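DyP (Bjerkandera adusta, PDB 3VXJ) is a heme b peroxidase that probably uses hydrogen peroxide to oxidise dyes and phenolic compounds such as 2,6-dimethoxyphenol. Local coordinates at residues S216-R221 / F428-I433; F28-D33 / G114-G119. All coordinates share one frame; numbering follows the deposited sequence.

Contact 1 (S216-R221 / F428-I433)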
ATOM      1  N   SER A 216       2.765  -3.971  14.324  1.00  7.58           N
ATOM      2  CA  SER A 216       2.336  -2.856  13.476  1.00  7.49           C
ATOM      3  C   SER A 216       0.910  -3.098  13.008  1.00  7.51           C
ATOM      4  O   SER A 216       0.446  -4.244  12.961  1.00  7.98           O
ATOM      5  CB  SER A 216       3.270  -2.713  12.259  1.00  7.46           C
ATOM      6  OG  SER A 216       2.970  -1.537  11.507  1.00  7.63           O
ATOM      7  N   PHE A 217       0.208  -2.017  12.665  1.00  6.92           N
ATOM      8  CA  PHE A 217      -1.116  -2.149  12.060  1.00  6.98           C
ATOM      9  C   PHE A 217      -1.029  -2.142  10.549  1.00  7.58           C
ATOM     10  O   PHE A 217      -0.380  -1.267   9.959  1.00  8.03           O
ATOM     11  CB  PHE A 217      -2.062  -1.028  12.500  1.00  7.44           C
ATOM     12  CG  PHE A 217      -2.459  -1.103  13.945  1.00  7.01           C
ATOM     13  CD1 PHE A 217      -3.483  -1.954  14.372  1.00  8.14           C
ATOM     14  CD2 PHE A 217      -1.786  -0.346  14.892  1.00  8.91           C
ATOM     15  CE1 PHE A 217      -3.836  -2.028  15.718  1.00  8.82           C
ATOM     16  CE2 PHE A 217      -2.138  -0.403  16.236  1.00  8.91           C
ATOM     17  CZ  PHE A 217      -3.160  -1.250  16.652  1.00  9.11           C
ATOM     18  N   MET A 218      -1.684  -3.123   9.935  1.00  7.65           N
ATOM     19  CA  MET A 218      -1.864  -3.170   8.496  1.00  8.40           C
ATOM     20  C   MET A 218      -3.239  -2.651   8.090  1.00  8.28           C
ATOM     21  O   MET A 218      -4.271  -3.065   8.643  1.00  8.12           O
ATOM     22  CB  MET A 218      -1.713  -4.604   7.993  1.00  9.17           C
ATOM     23  CG  MET A 218      -1.820  -4.702   6.465  1.00 11.50           C
ATOM     24  SD  MET A 218      -2.381  -6.280   5.818  1.00 14.22           S
ATOM     25  CE  MET A 218      -0.934  -7.285   6.101  1.00 13.40           C
ATOM     26  N   ALA A 219      -3.246  -1.750   7.110  1.00  7.50           N
ATOM     27  CA  ALA A 219      -4.446  -1.431   6.353  1.00  7.95           C
ATOM     28  C   ALA A 219      -4.345  -2.246   5.066  1.00  7.49           C
ATOM     29  O   ALA A 219      -3.456  -2.029   4.238  1.00  8.11           O
ATOM     30  CB  ALA A 219      -4.513   0.057   6.050  1.00  8.51           C
ATOM     31  N   PHE A 220      -5.236  -3.220   4.939  1.00  7.60           N
ATOM     32  CA  PHE A 220      -5.369  -4.006   3.730  1.00  7.93           C
ATOM     33  C   PHE A 220      -6.528  -3.453   2.899  1.00  8.07           C
ATOM     34  O   PHE A 220      -7.606  -3.171   3.432  1.00  7.83           O
ATOM     35  CB  PHE A 220      -5.633  -5.485   4.056  1.00  8.40           C
ATOM     36  CG  PHE A 220      -5.810  -6.322   2.828  1.00  7.86           C
ATOM     37  CD1 PHE A 220      -4.699  -6.760   2.128  1.00 10.17           C
ATOM     38  CD2 PHE A 220      -7.074  -6.642   2.343  1.00  9.26           C
ATOM     39  CE1 PHE A 220      -4.838  -7.501   0.965  1.00 10.63           C
ATOM     40  CE2 PHE A 220      -7.216  -7.377   1.179  1.00  9.85           C
ATOM     41  CZ  PHE A 220      -6.101  -7.810   0.496  1.00 10.96           C
ATOM     42  N   ARG A 221      -6.298  -3.294   1.599  1.00  7.60           N
ATOM     43  CA  ARG A 221      -7.355  -2.888   0.667  1.00  7.38           C
ATOM     44  C   ARG A 221      -7.313  -3.745  -0.582  1.00  7.73           C
ATOM     45  O   ARG A 221      -6.258  -3.894  -1.203  1.00  8.02           O
ATOM     46  CB  ARG A 221      -7.203  -1.426   0.258  1.00  7.87           C
ATOM     47  CG  ARG A 221      -7.157  -0.434   1.420  1.00  7.34           C
ATOM     48  CD  ARG A 221      -8.541  -0.054   1.917  1.00  7.77           C
ATOM     49  NE  ARG A 221      -9.113   1.030   1.123  1.00  8.03           N
ATOM     50  CZ  ARG A 221     -10.417   1.301   1.017  1.00  7.34           C
ATOM     51  NH1 ARG A 221     -11.333   0.538   1.605  1.00  8.93           N
ATOM     52  NH2 ARG A 221     -10.809   2.336   0.282  1.00  8.28           N
ATOM     53  N   PHE A 428      -5.701  -4.871  10.420  1.00  7.37           N
ATOM     54  CA  PHE A 428      -5.083  -5.984  11.149  1.00  7.47           C
ATOM     55  C   PHE A 428      -3.980  -5.479  12.063  1.00  7.76           C
ATOM     56  O   PHE A 428      -3.361  -4.451  11.801  1.00  8.10           O
ATOM     57  CB  PHE A 428      -4.470  -7.026  10.193  1.00  8.01           C
ATOM     58  CG  PHE A 428      -5.463  -7.674   9.288  1.00  6.56           C
ATOM     59  CD1 PHE A 428      -6.303  -8.682   9.762  1.00  7.46           C
ATOM     60  CD2 PHE A 428      -5.569  -7.284   7.958  1.00  7.79           C
ATOM     61  CE1 PHE A 428      -7.237  -9.286   8.925  1.00  8.52           C
ATOM     62  CE2 PHE A 428      -6.492  -7.891   7.111  1.00  7.17           C
ATOM     63  CZ  PHE A 428      -7.317  -8.893   7.590  1.00  7.57           C
ATOM     64  N   PHE A 429      -3.718  -6.228  13.123  1.00  7.83           N
ATOM     65  CA  PHE A 429      -2.520  -6.011  13.921  1.00  7.02           C
ATOM     66  C   PHE A 429      -1.586  -7.203  13.764  1.00  6.86           C
ATOM     67  O   PHE A 429      -1.996  -8.351  13.976  1.00  7.44           O
ATOM     68  CB  PHE A 429      -2.868  -5.794  15.398  1.00  7.75           C
ATOM     69  CG  PHE A 429      -1.665  -5.567  16.263  1.00  7.08           C
ATOM     70  CD1 PHE A 429      -0.943  -4.387  16.172  1.00  7.13           C
ATOM     71  CD2 PHE A 429      -1.210  -6.569  17.124  1.00  7.43           C
ATOM     72  CE1 PHE A 429       0.189  -4.170  16.958  1.00  7.30           C
ATOM     73  CE2 PHE A 429      -0.076  -6.360  17.923  1.00  8.03           C
ATOM     74  CZ  PHE A 429       0.627  -5.171  17.826  1.00  8.55           C
ATOM     75  N   LEU A 430      -0.335  -6.917  13.402  1.00  6.52           N
ATOM     76  CA  LEU A 430       0.705  -7.944  13.313  1.00  6.95           C
ATOM     77  C   LEU A 430       1.586  -7.850  14.543  1.00  7.54           C
ATOM     78  O   LEU A 430       2.372  -6.915  14.670  1.00  8.22           O
ATOM     79  CB  LEU A 430       1.558  -7.766  12.053  1.00  7.75           C
ATOM     80  CG  LEU A 430       0.984  -8.274  10.731  1.00  7.57           C
ATOM     81  CD1 LEU A 430      -0.191  -7.425  10.258  1.00  9.71           C
ATOM     82  CD2 LEU A 430       2.075  -8.306   9.688  1.00 10.33           C
ATOM     83  N   PRO A 431       1.474  -8.834  15.458  1.00  7.47           N
ATOM     84  CA  PRO A 431       2.296  -8.774  16.662  1.00  8.02           C
ATOM     85  C   PRO A 431       3.763  -9.110  16.370  1.00  7.87           C
ATOM     86  O   PRO A 431       4.113  -9.595  15.276  1.00  7.99           O
ATOM     87  CB  PRO A 431       1.686  -9.871  17.550  1.00  7.99           C
ATOM     88  CG  PRO A 431       0.301 -10.118  16.988  1.00  7.80           C
ATOM     89  CD  PRO A 431       0.477  -9.914  15.521  1.00  8.07           C
ATOM     90  N   SER A 432       4.628  -8.852  17.343  1.00  8.02           N
ATOM     91  CA  SER A 432       5.979  -9.395  17.288  1.00  8.75           C
ATOM     92  C   SER A 432       5.930 -10.923  17.278  1.00  9.47           C
ATOM     93  O   SER A 432       4.919 -11.552  17.637  1.00  9.42           O
ATOM     94  CB  SER A 432       6.806  -8.911  18.480  1.00  9.34           C
ATOM     95  OG  SER A 432       6.374  -9.537  19.675  1.00  9.70           O
ATOM     96  N   ILE A 433       7.038 -11.527  16.888  1.00  9.84           N
ATOM     97  CA  ILE A 433       7.096 -12.975  16.789  1.00 10.49           C
ATOM     98  C   ILE A 433       6.956 -13.607  18.180  1.00 10.66           C
ATOM     99  O   ILE A 433       6.207 -14.576  18.354  1.00 11.17           O
ATOM    100  CB  ILE A 433       8.356 -13.428  16.014  1.00 10.36           C
ATOM    101  CG1 ILE A 433       8.266 -12.933  14.556  1.00 11.09           C
ATOM    102  CG2 ILE A 433       8.531 -14.957  16.064  1.00 12.10           C
ATOM    103  CD1 ILE A 433       9.483 -13.228  13.704  1.00 11.68           C
TER
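Ser216 to Met218 run antiparallel to Phe428 to Leu430, with Ser216 and Met218 each in a hydrogen-bonded pair and Phe217 facing Phe429 in the non-hydrogen-bonded pair between them. Four backbone bonds join these two segments. The straightest goes from Leu430 N to Ser216 O, at 2.8 Å and an N-H...O angle of 173°. Phe428 O takes Met218 N at 2.8 Å and also receives a CA-H...O contact from Phe217 CA at 3.2 Å.

The Phe217 and Phe429 side chains share one face of the sheet and form an edge-to-face pair. Phe429 turns the CD1 part of its edge over the centre of the Phe217 ring. The centroids are 5.1 Å apart and the planes meet at 56°. Phe90 packs against Phe217 as well.

The strands belong to the antiparallel sheet of the C-terminal half, whose strand order 2-3-1-4 is that of a ferredoxin-like fold. Strand 216-225 lies inside this sheet, and strand 420-430 is at one end of it within the chain.

Ser216, Met218, Phe428 and Leu430 project from the other face. Met218 has CG anti to its backbone N (chi1 -177°) and runs alongside Phe428, pointing the same way. Its SD reaches Phe428 CD2 at 4.0 Å, an oblique Met-aromatic contact. Phe220 CB meets the edge of the same ring, near its plane, at CE2. On the other flank of Met218, its CB touches Leu430 CD1 at 3.9 Å. Strand 119-125 covers this face, with Leu122 against Met218 and Val120 against Phe428. Ser216 is buried too, and its OG bonds to Ile197 O.

Contact 2 (F28-D33 / G114-G119)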
ATOM      1  N   PHE A  28      -7.364 -15.358   4.415  1.00  9.11           N
ATOM      2  CA  PHE A  28      -8.217 -14.780   5.446  1.00  8.96           C
ATOM      3  C   PHE A  28      -8.963 -15.894   6.153  1.00  9.44           C
ATOM      4  O   PHE A  28      -9.485 -16.796   5.506  1.00 10.36           O
ATOM      5  CB  PHE A  28      -9.187 -13.755   4.840  1.00  9.24           C
ATOM      6  CG  PHE A  28      -8.489 -12.611   4.149  1.00  9.08           C
ATOM      7  CD1 PHE A  28      -8.050 -11.506   4.874  1.00  8.59           C
ATOM      8  CD2 PHE A  28      -8.213 -12.670   2.785  1.00 10.13           C
ATOM      9  CE1 PHE A  28      -7.384 -10.461   4.240  1.00  9.85           C
ATOM     10  CE2 PHE A  28      -7.543 -11.637   2.152  1.00 10.32           C
ATOM     11  CZ  PHE A  28      -7.126 -10.534   2.871  1.00  9.12           C
ATOM     12  N   PHE A  29      -9.009 -15.834   7.477  1.00  9.22           N
ATOM     13  CA  PHE A  29      -9.578 -16.931   8.241  1.00  9.37           C
ATOM     14  C   PHE A  29     -10.421 -16.469   9.416  1.00 10.13           C
ATOM     15  O   PHE A  29     -10.333 -15.313   9.867  1.00  9.89           O
ATOM     16  CB  PHE A  29      -8.471 -17.898   8.710  1.00  9.02           C
ATOM     17  CG  PHE A  29      -7.525 -17.302   9.716  1.00  9.12           C
ATOM     18  CD1 PHE A  29      -7.779 -17.423  11.084  1.00  9.16           C
ATOM     19  CD2 PHE A  29      -6.393 -16.598   9.308  1.00  8.47           C
ATOM     20  CE1 PHE A  29      -6.931 -16.863  12.020  1.00  9.43           C
ATOM     21  CE2 PHE A  29      -5.531 -16.046  10.245  1.00  9.67           C
ATOM     22  CZ  PHE A  29      -5.803 -16.167  11.604  1.00 10.34           C
ATOM     23  N   GLN A  30     -11.247 -17.399   9.886  1.00 10.79           N
ATOM     24  CA  GLN A  30     -11.946 -17.315  11.156  1.00 11.97           C
ATOM     25  C   GLN A  30     -11.395 -18.386  12.077  1.00 11.46           C
ATOM     26  O   GLN A  30     -11.063 -19.487  11.625  1.00 11.62           O
ATOM     27  CB  GLN A  30     -13.423 -17.643  10.975  1.00 14.06           C
ATOM     28  CG  GLN A  30     -14.265 -16.704  10.191  1.00 18.10           C
ATOM     29  CD  GLN A  30     -15.721 -17.161  10.190  1.00 22.44           C
ATOM     30  OE1 GLN A  30     -16.250 -17.597  11.219  1.00 25.10           O
ATOM     31  NE2 GLN A  30     -16.371 -17.072   9.034  1.00 26.18           N
ATOM     32  N   VAL A  31     -11.349 -18.084  13.370  1.00 10.82           N
ATOM     33  CA  VAL A  31     -11.006 -19.070  14.390  1.00 11.29           C
ATOM     34  C   VAL A  31     -12.272 -19.816  14.818  1.00 12.09           C
ATOM     35  O   VAL A  31     -13.250 -19.194  15.216  1.00 12.73           O
ATOM     36  CB  VAL A  31     -10.373 -18.390  15.629  1.00 11.01           C
ATOM     37  CG1 VAL A  31     -10.113 -19.402  16.744  1.00 11.74           C
ATOM     38  CG2 VAL A  31      -9.082 -17.670  15.263  1.00 11.30           C
ATOM     39  N   ASN A  32     -12.237 -21.145  14.732  1.00 12.56           N
ATOM     40  CA  ASN A  32     -13.358 -21.985  15.166  1.00 13.61           C
ATOM     41  C   ASN A  32     -13.217 -22.486  16.595  1.00 14.28           C
ATOM     42  O   ASN A  32     -14.211 -22.703  17.277  1.00 14.94           O
ATOM     43  CB  ASN A  32     -13.517 -23.194  14.242  1.00 14.48           C
ATOM     44  CG  ASN A  32     -13.809 -22.805  12.810  1.00 13.96           C
ATOM     45  OD1 ASN A  32     -14.621 -21.916  12.539  1.00 16.45           O
ATOM     46  ND2 ASN A  32     -13.158 -23.484  11.878  1.00 15.47           N
ATOM     47  N   ASP A  33     -11.976 -22.675  17.037  1.00 14.00           N
ATOM     48  CA  ASP A  33     -11.678 -23.307  18.319  1.00 14.78           C
ATOM     49  C   ASP A  33     -10.409 -22.632  18.828  1.00 13.89           C
ATOM     50  O   ASP A  33      -9.325 -22.874  18.301  1.00 13.27           O
ATOM     51  CB  ASP A  33     -11.483 -24.823  18.090  1.00 15.93           C
ATOM     52  CG  ASP A  33     -11.226 -25.622  19.370  1.00 18.71           C
ATOM     53  OD1 ASP A  33     -10.558 -25.145  20.307  1.00 18.02           O
ATOM     54  OD2 ASP A  33     -11.674 -26.790  19.413  1.00 24.04           O
ATOM     55  N   GLY A 114     -18.374  -6.960   7.058  1.00 10.22           N
ATOM     56  CA  GLY A 114     -18.647  -7.214   8.461  1.00 10.34           C
ATOM     57  C   GLY A 114     -17.319  -7.400   9.154  1.00  9.58           C
ATOM     58  O   GLY A 114     -16.297  -6.904   8.671  1.00  9.59           O
ATOM     59  N   THR A 115     -17.333  -8.113  10.279  1.00 10.01           N
ATOM     60  CA  THR A 115     -16.126  -8.417  11.047  1.00 10.23           C
ATOM     61  C   THR A 115     -15.984  -9.918  11.316  1.00 10.30           C
ATOM     62  O   THR A 115     -15.523 -10.346  12.375  1.00 10.45           O
ATOM     63  CB  THR A 115     -16.038  -7.582  12.352  1.00  9.96           C
ATOM     64  OG1 THR A 115     -17.214  -7.769  13.155  1.00 10.93           O
ATOM     65  CG2 THR A 115     -15.884  -6.096  12.034  1.00 11.04           C
ATOM     66  N   THR A 116     -16.395 -10.698  10.323  1.00 11.17           N
ATOM     67  CA  THR A 116     -16.229 -12.145  10.301  1.00 11.78           C
ATOM     68  C   THR A 116     -14.755 -12.555  10.287  1.00 10.88           C
ATOM     69  O   THR A 116     -14.369 -13.526  10.935  1.00 11.14           O
ATOM     70  CB  THR A 116     -16.974 -12.711   9.073  1.00 12.18           C
ATOM     71  OG1 THR A 116     -18.385 -12.621   9.317  1.00 15.31           O
ATOM     72  CG2 THR A 116     -16.607 -14.150   8.789  1.00 14.16           C
ATOM     73  N   ILE A 117     -13.933 -11.818   9.542  1.00  9.92           N
ATOM     74  CA  ILE A 117     -12.525 -12.158   9.383  1.00  9.46           C
ATOM     75  C   ILE A 117     -11.792 -11.942  10.704  1.00  8.82           C
ATOM     76  O   ILE A 117     -11.900 -10.868  11.309  1.00  8.81           O
ATOM     77  CB  ILE A 117     -11.883 -11.302   8.274  1.00  9.18           C
ATOM     78  CG1 ILE A 117     -12.484 -11.671   6.916  1.00  9.36           C
ATOM     79  CG2 ILE A 117     -10.363 -11.479   8.256  1.00 10.39           C
ATOM     80  CD1 ILE A 117     -12.152 -10.700   5.806  1.00 11.20           C
ATOM     81  N   HIS A 118     -11.075 -12.976  11.137  1.00  8.63           N
ATOM     82  CA  HIS A 118     -10.292 -12.938  12.372  1.00  8.77           C
ATOM     83  C   HIS A 118      -8.810 -12.663  12.161  1.00  8.48           C
ATOM     84  O   HIS A 118      -8.103 -12.227  13.080  1.00  8.12           O
ATOM     85  CB  HIS A 118     -10.460 -14.246  13.132  1.00  9.16           C
ATOM     86  CG  HIS A 118     -11.798 -14.385  13.777  1.00  9.12           C
ATOM     87  ND1 HIS A 118     -12.255 -15.574  14.299  1.00 11.53           N
ATOM     88  CD2 HIS A 118     -12.792 -13.485  13.960  1.00 10.53           C
ATOM     89  CE1 HIS A 118     -13.466 -15.398  14.793  1.00 11.68           C
ATOM     90  NE2 HIS A 118     -13.815 -14.139  14.601  1.00 11.03           N
ATOM     91  N   GLY A 119      -8.324 -12.935  10.959  1.00  8.10           N
ATOM     92  CA  GLY A 119      -6.917 -12.720  10.693  1.00  8.49           C
ATOM     93  C   GLY A 119      -6.553 -13.030   9.267  1.00  7.91           C
ATOM     94  O   GLY A 119      -7.403 -13.423   8.460  1.00  8.17           O
TER
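Phe29 O is gripped by two successive backbone N-H groups, His118 N at 2.8 Å and Gly119 N at a longer 3.3 Å. His118 and Gly119 thus both face Phe29, which makes a classic beta bulge. It sits where strand 119-125 begins beside strand 23-31, in the antiparallel sheet of the N-terminal half. The return bond runs from Phe29 N to Gly119 O at 3.1 Å.

Beyond the bulge the His118 side chain takes over as acceptor. Its ND1 receives Val31 N at 2.8 Å with an N-H...N angle of 168°, and the donor is tilted 23° out of the ring plane. ND1 as an acceptor is consistent with a neutral ring carrying its proton on NE2. Thr74 and Ala78 of helix 73-78 also touch this side chain. An alanine in place of His118 would probably leave the Val31 N-H without this acceptor and open a gap between the strand end and helix 73-78.

The Phe29 ring lies against Gly119. Its CG stands between the backbone N and the carbonyl carbon (chi1 67°), the crowded position, and this brings the ring across to the neighbouring strand. Gly119 CA sits over the ring face, 4.0 Å from the centroid, in a CH-pi contact. Gly119 has no side chain, and Phe29 packs directly on its backbone, with Phe29 CE2 3.3 Å from Gly119 C. Phe121 and Ile146 also pack on this ring.

Phe28 points to the other side of the sheet and meets Phe112 edge-to-face. Gln30, on the same side of the strand as Phe28, passes obliquely across Thr116, and its CG lies 3.3 Å from Thr116 O. At the buried end, Ile117 CG2 approaches the edge of the Phe28 ring, near its plane, 4.1 Å from CD1.

How the contacts relate
Contact 1 is wholly buried, while contact 2 is partly buried and ends at the surface around Thr116. Contact 1 pairs two strands of one four-stranded antiparallel sheet; contact 2 joins a strand to the loop that leads into strand 119-125 of the other. Both sheets have the strand order 2-3-1-4. Contact 1 keeps regular pairing, with mostly apolar side chains on both faces. Contact 2 has a bulge, and a histidine nitrogen replaces a backbone acceptor. The two meet directly where the sheets pack together. Phe28 CZ is 3.6 Å from Phe220 CE2, and Phe428 CZ is 3.7 Å from Phe28 CE1. Phe428 also packs on Ile117 and Gly119. Contact 1 is nearer the heme.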